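Local coordinates for putative polyketide synthase (Brevibacillus brevis, PDB 6HP1), which probably serves as the S-adenosylmethionine-dependent O-methyltransferase domain of a polyketide synthase thought to act in bacillaene-type antibiotic biosynthesis, at residues A[203-208]-A[218-223]; A[62-67]-A[256-261]; A[162-167]-A[187-192]. All coordinates share one frame; numbering follows the deposited sequence.

Contact 1 of 3, residues A[203-208]-A[218-223]; sequences ANTRGP and IPTVQE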
loop_
_atom_site.group_PDB
_atom_site.type_symbol
_atom_site.label_atom_id
_atom_site.label_comp_id
_atom_site.label_asym_id
_atom_site.label_seq_id
_atom_site.Cartn_x
_atom_site.Cartn_y
_atom_site.Cartn_z
ATOM N N ALA A 203 2.251 6.598 13.144
ATOM C CA ALA A 203 2.499 6.345 14.564
ATOM C C ALA A 203 1.703 7.348 15.389
ATOM O O ALA A 203 1.725 8.551 15.107
ATOM C CB ALA A 203 3.980 6.448 14.874
ATOM N N ASN A 204 1.015 6.858 16.418
ATOM C CA ASN A 204 0.171 7.699 17.257
ATOM C C ASN A 204 0.877 8.086 18.543
ATOM O O ASN A 204 0.245 8.286 19.578
ATOM C CB ASN A 204 -1.148 6.978 17.510
ATOM C CG ASN A 204 -1.913 6.745 16.216
ATOM O OD1 ASN A 204 -2.088 7.676 15.433
ATOM N ND2 ASN A 204 -2.343 5.498 15.955
ATOM N N THR A 205 2.191 8.209 18.469
ATOM C CA THR A 205 3.067 8.435 19.603
ATOM C C THR A 205 3.758 9.774 19.446
ATOM O O THR A 205 3.689 10.417 18.393
ATOM C CB THR A 205 4.087 7.305 19.688
ATOM O OG1 THR A 205 4.580 7.037 18.365
ATOM C CG2 THR A 205 3.425 6.053 20.220
ATOM N N ARG A 206 4.446 10.198 20.512
ATOM C CA ARG A 206 5.152 11.468 20.447
ATOM C C ARG A 206 6.356 11.390 19.523
ATOM O O ARG A 206 6.732 12.398 18.921
ATOM C CB ARG A 206 5.605 11.901 21.846
ATOM C CG ARG A 206 4.465 12.079 22.835
ATOM C CD ARG A 206 3.340 12.906 22.225
ATOM N NE ARG A 206 2.294 13.272 23.177
ATOM C CZ ARG A 206 2.467 14.097 24.206
ATOM N NH1 ARG A 206 3.657 14.632 24.448
ATOM N NH2 ARG A 206 1.446 14.378 25.005
ATOM N N GLY A 207 6.985 10.227 19.424
ATOM C CA GLY A 207 8.137 10.056 18.579
ATOM C C GLY A 207 7.884 8.955 17.571
ATOM O O GLY A 207 6.964 8.140 17.724
ATOM N N PRO A 208 8.690 8.908 16.517
ATOM C CA PRO A 208 8.490 7.869 15.505
ATOM C C PRO A 208 8.701 6.487 16.112
ATOM O O PRO A 208 9.393 6.324 17.115
ATOM C CB PRO A 208 9.543 8.195 14.442
ATOM C CG PRO A 208 10.616 8.977 15.173
ATOM C CD PRO A 208 9.889 9.737 16.258
ATOM N N ILE A 218 8.337 4.321 11.284
ATOM C CA ILE A 218 6.981 4.801 11.087
ATOM C C ILE A 218 6.857 6.226 11.592
ATOM O O ILE A 218 6.929 6.460 12.809
ATOM C CB ILE A 218 5.971 3.882 11.788
ATOM C CG1 ILE A 218 6.090 2.474 11.207
ATOM C CG2 ILE A 218 4.572 4.402 11.612
ATOM C CD1 ILE A 218 5.213 1.437 11.902
ATOM N N PRO A 219 6.632 7.202 10.715
ATOM C CA PRO A 219 6.556 8.584 11.182
ATOM C C PRO A 219 5.305 8.821 12.003
ATOM O O PRO A 219 4.265 8.185 11.795
ATOM C CB PRO A 219 6.512 9.405 9.888
ATOM C CG PRO A 219 6.814 8.493 8.789
ATOM C CD PRO A 219 6.535 7.102 9.247
ATOM N N THR A 220 5.423 9.757 12.932
ATOM C CA THR A 220 4.299 10.238 13.703
ATOM C C THR A 220 3.354 11.061 12.827
ATOM O O THR A 220 3.647 11.381 11.670
ATOM C CB THR A 220 4.776 11.125 14.848
ATOM O OG1 THR A 220 5.343 12.319 14.281
ATOM C CG2 THR A 220 5.810 10.428 15.710
ATOM N N VAL A 221 2.232 11.456 13.423
ATOM C CA VAL A 221 1.264 12.315 12.741
ATOM C C VAL A 221 1.921 13.603 12.287
ATOM O O VAL A 221 1.790 14.018 11.132
ATOM C CB VAL A 221 0.080 12.627 13.673
ATOM C CG1 VAL A 221 -0.800 13.700 13.052
ATOM C CG2 VAL A 221 -0.695 11.357 13.978
ATOM N N GLN A 222 2.604 14.283 13.210
ATOM C CA GLN A 222 3.233 15.557 12.875
ATOM C C GLN A 222 4.316 15.364 11.825
ATOM O O GLN A 222 4.461 16.183 10.913
ATOM C CB GLN A 222 3.810 16.212 14.126
ATOM C CG GLN A 222 4.265 17.661 13.881
ATOM C CD GLN A 222 3.111 18.614 13.550
ATOM O OE1 GLN A 222 1.955 18.346 13.875
ATOM N NE2 GLN A 222 3.433 19.734 12.901
ATOM N N GLU A 223 5.074 14.269 11.916
ATOM C CA GLU A 223 6.118 14.021 10.933
ATOM C C GLU A 223 5.517 13.813 9.548
ATOM O O GLU A 223 6.062 14.305 8.550
ATOM C CB GLU A 223 6.973 12.831 11.362
ATOM C CG GLU A 223 7.920 13.168 12.495
ATOM C CD GLU A 223 8.744 11.982 12.953
ATOM O OE1 GLU A 223 8.324 10.824 12.722
ATOM O OE2 GLU A 223 9.811 12.212 13.552
HETATM O O HOH W 1 6.619 14.007 16.042
#
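Ala-203 meets Pro-219 through the backbone, its N giving a hydrogen bond of 2.9 Å to Pro-219 O, while the return bond from Val-221 N to Ala-203 O is long and weak. Ala-203 O also lies close to the CA of Thr-220, in a CH...O contact of 3.4 Å. On the side-chain level, Ile-218 lays its CG2 methyl against Ala-203, 3.9 Å from CB. The CG2 of Thr-220 points into the curve of the 203-208 loop and sits 3.4 Å from Thr-205 O. With OG1 held between the backbone N and the carbonyl carbon (chi1 67°), Thr-220 uses its hydroxyl to accept from Glu-223 N. Glu-223 OE1 in turn accepts from Thr-220 N at 3.1 Å, and the pair forms a capping box at the start of helix 221-230. The contact thus joins the end of the Rossmann-type strand 194-203 to the helix that follows the small hairpin of strands 209-211 and 216-218. The extended Glu-223 side chain crosses Pro-208 at about a right angle, with OE1 3.4 Å from Pro-208 CB. A water sits 2.8 Å from Thr-220 OG1 and gives a weak bond to Arg-206 O. Within the loop, Thr-205 OG1 donates to Gly-207 O. The amide of Asn-204 is held from outside the two segments, ND2 bonding to Ser-285 OG and Gly-282 O.

Contact 2 of 3, residues A[62-67]-A[256-261]; sequences VILNPE and QYIKHL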
loop_
_atom_site.group_PDB
_atom_site.type_symbol
_atom_site.label_atom_id
_atom_site.label_comp_id
_atom_site.label_asym_id
_atom_site.label_seq_id
_atom_site.Cartn_x
_atom_site.Cartn_y
_atom_site.Cartn_z
ATOM N N VAL A 62 -3.630 -19.486 7.438
ATOM C CA VAL A 62 -4.085 -19.328 6.061
ATOM C C VAL A 62 -2.987 -18.727 5.195
ATOM O O VAL A 62 -2.764 -19.161 4.055
ATOM C CB VAL A 62 -5.364 -18.466 6.017
ATOM C CG1 VAL A 62 -5.763 -18.167 4.570
ATOM C CG2 VAL A 62 -6.509 -19.163 6.737
ATOM N N ILE A 63 -2.278 -17.724 5.714
ATOM C CA ILE A 63 -1.240 -17.075 4.926
ATOM C C ILE A 63 -0.042 -17.997 4.766
ATOM O O ILE A 63 0.554 -18.072 3.688
ATOM C CB ILE A 63 -0.836 -15.734 5.564
ATOM C CG1 ILE A 63 -1.993 -14.746 5.444
ATOM C CG2 ILE A 63 0.442 -15.207 4.932
ATOM C CD1 ILE A 63 -2.385 -14.421 4.002
ATOM N N LEU A 64 0.329 -18.702 5.824
ATOM C CA LEU A 64 1.539 -19.511 5.794
ATOM C C LEU A 64 1.302 -20.928 5.292
ATOM O O LEU A 64 2.278 -21.617 4.973
ATOM C CB LEU A 64 2.170 -19.563 7.188
ATOM C CG LEU A 64 2.565 -18.190 7.741
ATOM C CD1 LEU A 64 3.093 -18.351 9.155
ATOM C CD2 LEU A 64 3.594 -17.542 6.862
ATOM N N ASN A 65 0.042 -21.375 5.195
ATOM C CA ASN A 65 -0.280 -22.700 4.652
ATOM C C ASN A 65 -1.288 -22.596 3.512
ATOM O O ASN A 65 -2.293 -23.313 3.492
ATOM C CB ASN A 65 -0.833 -23.614 5.741
ATOM C CG ASN A 65 0.207 -24.043 6.737
ATOM O OD1 ASN A 65 0.579 -23.285 7.633
ATOM N ND2 ASN A 65 0.656 -25.287 6.615
ATOM N N PRO A 66 -1.044 -21.735 2.525
ATOM C CA PRO A 66 -2.061 -21.506 1.487
ATOM C C PRO A 66 -2.466 -22.765 0.733
ATOM O O PRO A 66 -3.547 -22.788 0.134
ATOM C CB PRO A 66 -1.400 -20.489 0.549
ATOM C CG PRO A 66 -0.048 -20.215 1.102
ATOM C CD PRO A 66 0.277 -21.212 2.135
ATOM N N GLU A 67 -1.638 -23.808 0.730
ATOM C CA GLU A 67 -2.008 -25.048 0.059
ATOM C C GLU A 67 -2.949 -25.892 0.904
ATOM O O GLU A 67 -3.678 -26.727 0.362
ATOM C CB GLU A 67 -0.757 -25.858 -0.283
ATOM C CG GLU A 67 0.280 -25.079 -1.081
ATOM C CD GLU A 67 0.546 -25.674 -2.453
ATOM O OE1 GLU A 67 0.809 -24.896 -3.395
ATOM O OE2 GLU A 67 0.492 -26.916 -2.591
ATOM N N GLN A 256 2.408 -19.009 19.479
ATOM C CA GLN A 256 2.692 -20.427 19.693
ATOM C C GLN A 256 2.717 -21.188 18.374
ATOM O O GLN A 256 3.587 -22.042 18.153
ATOM C CB GLN A 256 1.655 -21.032 20.638
ATOM C CG GLN A 256 1.606 -20.376 22.014
ATOM C CD GLN A 256 2.960 -20.356 22.704
ATOM O OE1 GLN A 256 3.422 -19.308 23.160
ATOM N NE2 GLN A 256 3.601 -21.518 22.786
ATOM N N TYR A 257 1.778 -20.880 17.476
ATOM C CA TYR A 257 1.687 -21.593 16.208
ATOM C C TYR A 257 2.974 -21.465 15.404
ATOM O O TYR A 257 3.513 -22.461 14.911
ATOM C CB TYR A 257 0.499 -21.063 15.394
ATOM C CG TYR A 257 0.520 -21.521 13.959
ATOM C CD1 TYR A 257 0.409 -22.864 13.647
ATOM C CD2 TYR A 257 0.643 -20.611 12.919
ATOM C CE1 TYR A 257 0.425 -23.295 12.335
ATOM C CE2 TYR A 257 0.664 -21.031 11.602
ATOM C CZ TYR A 257 0.555 -22.378 11.317
ATOM O OH TYR A 257 0.572 -22.812 10.012
ATOM N N ILE A 258 3.483 -20.238 15.252
ATOM C CA ILE A 258 4.631 -20.031 14.382
ATOM C C ILE A 258 5.909 -20.598 14.983
ATOM O O ILE A 258 6.903 -20.745 14.268
ATOM C CB ILE A 258 4.819 -18.538 14.025
ATOM C CG1 ILE A 258 5.199 -17.718 15.259
ATOM C CG2 ILE A 258 3.542 -17.957 13.336
ATOM C CD1 ILE A 258 5.609 -16.277 14.921
ATOM N N LYS A 259 5.910 -20.936 16.276
ATOM C CA LYS A 259 7.039 -21.675 16.826
ATOM C C LYS A 259 7.074 -23.117 16.343
ATOM O O LYS A 259 8.073 -23.803 16.579
ATOM C CB LYS A 259 7.018 -21.646 18.360
ATOM C CG LYS A 259 7.242 -20.257 18.957
ATOM C CD LYS A 259 7.835 -20.343 20.342
ATOM C CE LYS A 259 7.492 -19.119 21.183
ATOM N NZ LYS A 259 6.206 -19.315 21.908
ATOM N N HIS A 260 6.017 -23.597 15.686
ATOM C CA HIS A 260 6.021 -24.920 15.072
ATOM C C HIS A 260 6.334 -24.862 13.581
ATOM O O HIS A 260 6.017 -25.806 12.852
ATOM C CB HIS A 260 4.681 -25.618 15.304
ATOM C CG HIS A 260 4.474 -26.054 16.721
ATOM N ND1 HIS A 260 3.927 -25.230 17.681
ATOM C CD2 HIS A 260 4.761 -27.221 17.346
ATOM C CE1 HIS A 260 3.876 -25.873 18.834
ATOM N NE2 HIS A 260 4.378 -27.081 18.659
ATOM N N LEU A 261 6.958 -23.782 13.123
ATOM C CA LEU A 261 7.283 -23.556 11.727
ATOM C C LEU A 261 8.779 -23.362 11.559
ATOM O O LEU A 261 9.471 -22.972 12.503
ATOM C CB LEU A 261 6.565 -22.311 11.182
ATOM C CG LEU A 261 5.043 -22.348 11.191
ATOM C CD1 LEU A 261 4.499 -21.024 10.693
ATOM C CD2 LEU A 261 4.539 -23.494 10.346
#
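Leu-64 and Leu-261 bring their CD1 methyls together obliquely, modelled at 3.4 Å, a doubtfully tight distance. The same Leu-64 CD1 reaches the CG2 of Ile-258 at 4.2 Å and passes the Tyr-257 ring at a slant, 4.4 Å from CE2, so a single methyl touches three residues of the 256-261 segment. At the end of helix 59-64, Leu-64 has CG anti to its carbonyl carbon (chi1 -60°), which carries CD1 toward the facing segment. Beside this apolar patch, Asn-65 and Tyr-257 approach from opposite directions. The amide oxygen OD1 comes in at the edge of the phenol, in the ring plane, while the amide and ring planes are turned 48° against each other. The modelled 2.4 Å between Asn-65 OD1 and Tyr-257 OH is doubtfully short and its angle is poor, so no bond type is assigned. Architecturally, a helix preceding the Rossmann core here meets helix 254-258 and the type I turn from Ile-258 to Leu-261, in the insertion between strands 233-240 and 284-293. Arg-61 adds a cation-pi contact to the Tyr-257 ring, and Leu-64 also packs on Val-265 and Tyr-269 of helix 263-281.

Contact 3 of 3, residues A[162-167]-A[187-192]; sequences DLYDMI and SSSLNE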
loop_
_atom_site.group_PDB
_atom_site.type_symbol
_atom_site.label_atom_id
_atom_site.label_comp_id
_atom_site.label_asym_id
_atom_site.label_seq_id
_atom_site.Cartn_x
_atom_site.Cartn_y
_atom_site.Cartn_z
ATOM N N ASP A 162 10.501 8.870 -15.284
ATOM C CA ASP A 162 9.479 9.543 -16.083
ATOM C C ASP A 162 8.693 10.510 -15.202
ATOM O O ASP A 162 9.030 10.742 -14.035
ATOM C CB ASP A 162 8.560 8.510 -16.746
ATOM C CG ASP A 162 8.204 8.860 -18.184
ATOM O OD1 ASP A 162 7.989 10.053 -18.481
ATOM O OD2 ASP A 162 8.126 7.930 -19.020
ATOM N N LEU A 163 7.663 11.110 -15.796
ATOM C CA LEU A 163 6.651 11.883 -15.088
ATOM C C LEU A 163 5.327 11.126 -15.152
ATOM O O LEU A 163 4.931 10.650 -16.225
ATOM C CB LEU A 163 6.504 13.274 -15.703
ATOM C CG LEU A 163 7.592 14.291 -15.331
ATOM C CD1 LEU A 163 7.394 14.750 -13.898
ATOM C CD2 LEU A 163 8.995 13.742 -15.507
ATOM N N TYR A 164 4.641 11.015 -14.014
ATOM C CA TYR A 164 3.505 10.106 -13.892
ATOM C C TYR A 164 2.244 10.834 -13.469
ATOM O O TYR A 164 2.288 11.805 -12.711
ATOM C CB TYR A 164 3.801 8.976 -12.889
ATOM C CG TYR A 164 5.088 8.273 -13.209
ATOM C CD1 TYR A 164 5.125 7.203 -14.091
ATOM C CD2 TYR A 164 6.279 8.699 -12.647
ATOM C CE1 TYR A 164 6.315 6.577 -14.403
ATOM C CE2 TYR A 164 7.468 8.079 -12.949
ATOM C CZ TYR A 164 7.486 7.020 -13.822
ATOM O OH TYR A 164 8.691 6.420 -14.110
ATOM N N ASP A 165 1.110 10.334 -13.960
ATOM C CA ASP A 165 -0.194 10.816 -13.520
ATOM C C ASP A 165 -0.625 10.217 -12.204
ATOM O O ASP A 165 -1.441 10.818 -11.500
ATOM C CB ASP A 165 -1.240 10.494 -14.583
ATOM C CG ASP A 165 -0.879 11.084 -15.916
ATOM O OD1 ASP A 165 -0.804 12.324 -15.994
ATOM O OD2 ASP A 165 -0.615 10.309 -16.856
ATOM N N MET A 166 -0.103 9.046 -11.865
ATOM C CA MET A 166 -0.486 8.336 -10.662
ATOM C C MET A 166 0.735 7.597 -10.142
ATOM O O MET A 166 1.426 6.930 -10.912
ATOM C CB MET A 166 -1.624 7.347 -10.950
ATOM C CG MET A 166 -2.095 6.560 -9.725
ATOM S SD MET A 166 -3.373 5.354 -10.144
ATOM C CE MET A 166 -2.468 4.059 -10.950
ATOM N N ILE A 167 0.981 7.705 -8.843
ATOM C CA ILE A 167 2.136 7.091 -8.195
ATOM C C ILE A 167 1.610 6.318 -6.997
ATOM O O ILE A 167 0.897 6.882 -6.156
ATOM C CB ILE A 167 3.191 8.133 -7.760
ATOM C CG1 ILE A 167 3.704 8.907 -8.983
ATOM C CG2 ILE A 167 4.357 7.450 -7.001
ATOM C CD1 ILE A 167 4.866 9.857 -8.710
ATOM N N SER A 187 7.645 13.590 -5.559
ATOM C CA SER A 187 7.157 14.909 -5.937
ATOM C C SER A 187 7.729 15.345 -7.277
ATOM O O SER A 187 7.016 15.927 -8.104
ATOM C CB SER A 187 7.508 15.926 -4.848
ATOM O OG SER A 187 6.958 17.185 -5.162
ATOM N N SER A 188 9.014 15.075 -7.508
ATOM C CA SER A 188 9.660 15.486 -8.743
ATOM C C SER A 188 9.185 14.695 -9.948
ATOM O O SER A 188 9.391 15.142 -11.080
ATOM C CB SER A 188 11.174 15.341 -8.629
ATOM O OG SER A 188 11.706 16.346 -7.795
ATOM N N SER A 189 8.579 13.531 -9.743
ATOM C CA SER A 189 8.055 12.736 -10.842
ATOM C C SER A 189 6.539 12.787 -10.948
ATOM O O SER A 189 5.952 11.998 -11.702
ATOM C CB SER A 189 8.509 11.283 -10.706
ATOM O OG SER A 189 9.859 11.151 -11.088
ATOM N N LEU A 190 5.882 13.705 -10.253
ATOM C CA LEU A 190 4.430 13.737 -10.235
ATOM C C LEU A 190 3.934 14.887 -11.098
ATOM O O LEU A 190 4.312 16.050 -10.880
ATOM C CB LEU A 190 3.898 13.867 -8.813
ATOM C CG LEU A 190 2.372 13.823 -8.687
ATOM C CD1 LEU A 190 1.826 12.462 -9.053
ATOM C CD2 LEU A 190 1.929 14.216 -7.253
ATOM N N ASN A 191 3.081 14.567 -12.058
ATOM C CA ASN A 191 2.485 15.613 -12.878
ATOM C C ASN A 191 1.591 16.496 -12.013
ATOM O O ASN A 191 1.077 16.070 -10.978
ATOM C CB ASN A 191 1.700 14.999 -14.028
ATOM C CG ASN A 191 2.588 14.586 -15.180
ATOM O OD1 ASN A 191 3.665 15.148 -15.382
ATOM N ND2 ASN A 191 2.140 13.603 -15.945
ATOM N N GLU A 192 1.412 17.748 -12.437
ATOM C CA GLU A 192 0.792 18.730 -11.554
ATOM C C GLU A 192 -0.597 18.289 -11.111
ATOM O O GLU A 192 -0.977 18.506 -9.955
ATOM C CB GLU A 192 0.729 20.097 -12.242
ATOM C CG GLU A 192 0.347 21.227 -11.296
ATOM C CD GLU A 192 0.776 22.594 -11.797
ATOM O OE1 GLU A 192 1.506 22.663 -12.809
ATOM O OE2 GLU A 192 0.383 23.601 -11.171
#
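Tyr-164 and Leu-190 pair as a short parallel bridge held by two backbone hydrogen bonds. Tyr-164 N donates to Ser-189 O at 2.8 Å, and Asn-191 N donates to Tyr-164 O at 2.9 Å. One side-chain bond lies on each flank of this pair. On the earlier flank Ser-189 OG donates to Asp-162 O at 3.1 Å, lying nearly along the C=O axis. On the later one Asn-191 ND2 reaches Asp-165 OD1 at 3.2 Å; the oxygen lies in the amide plane of Asn-191, yet the amide stands well above the carboxylate plane, 60° out of it. The other carboxylate oxygen, OD2, takes the backbone N-H groups of Gln-97 and Lys-98, which fixes the acid in place for the asparagine. Asp-162, for its part, accepts from Leu-163 N through OD1, an oxygen that also forms a salt bridge with Lys-98. Tyr-164 OH bonds to His-123 ND1 of strand 121-126, beyond the intervening strand 98-101.

Van der Waals packing fills in around these bonds. Leu-190 has CG anti to the backbone N (chi1 -176°), which carries CD1 to within 4.0 Å of Ile-167 CD1. Leu-163 lays CD1 against the backbone of Ser-188 and Ser-189, 3.5 Å from Ser-188 O. The Tyr-164 ring is met at its edge, in plane, by Ser-189 CB, which is 3.9 Å from CD2.

In the fold this is the return end of a beta-alpha-beta crossover of the Rossmann-like methyltransferase: strand 164-170 leads to helix 179-188, which comes back to the start of that strand before strand 194-203 runs parallel beside it. Tyr-164 and Ile-167 also lean on Leu-100 of strand 98-101, and Leu-190 touches Val-196 of strand 194-203.

Overall arrangement
From the N terminus, the chain first passes 62-67, whose partner comes only at 256-261, so contact 2 closes a long loop taking in most of the Rossmann-type sheet. Within that loop the other two follow in series. Contact 3 closes first, joining 162-167 to 187-192 across a short excursion through helix 179-188; contact 1 comes next, spanning the hairpin between strand 194-203 and helix 221-230. None cross. Contacts 2 and 3 lie on opposite sides of the chain's centre, with their own centres about 40 Å apart. Contacts 1 and 3 both belong to the connections around strand 194-203, while contact 2 ties helix 59-64 to helix 254-258 in the helical insertion between strands 233-240 and 284-293.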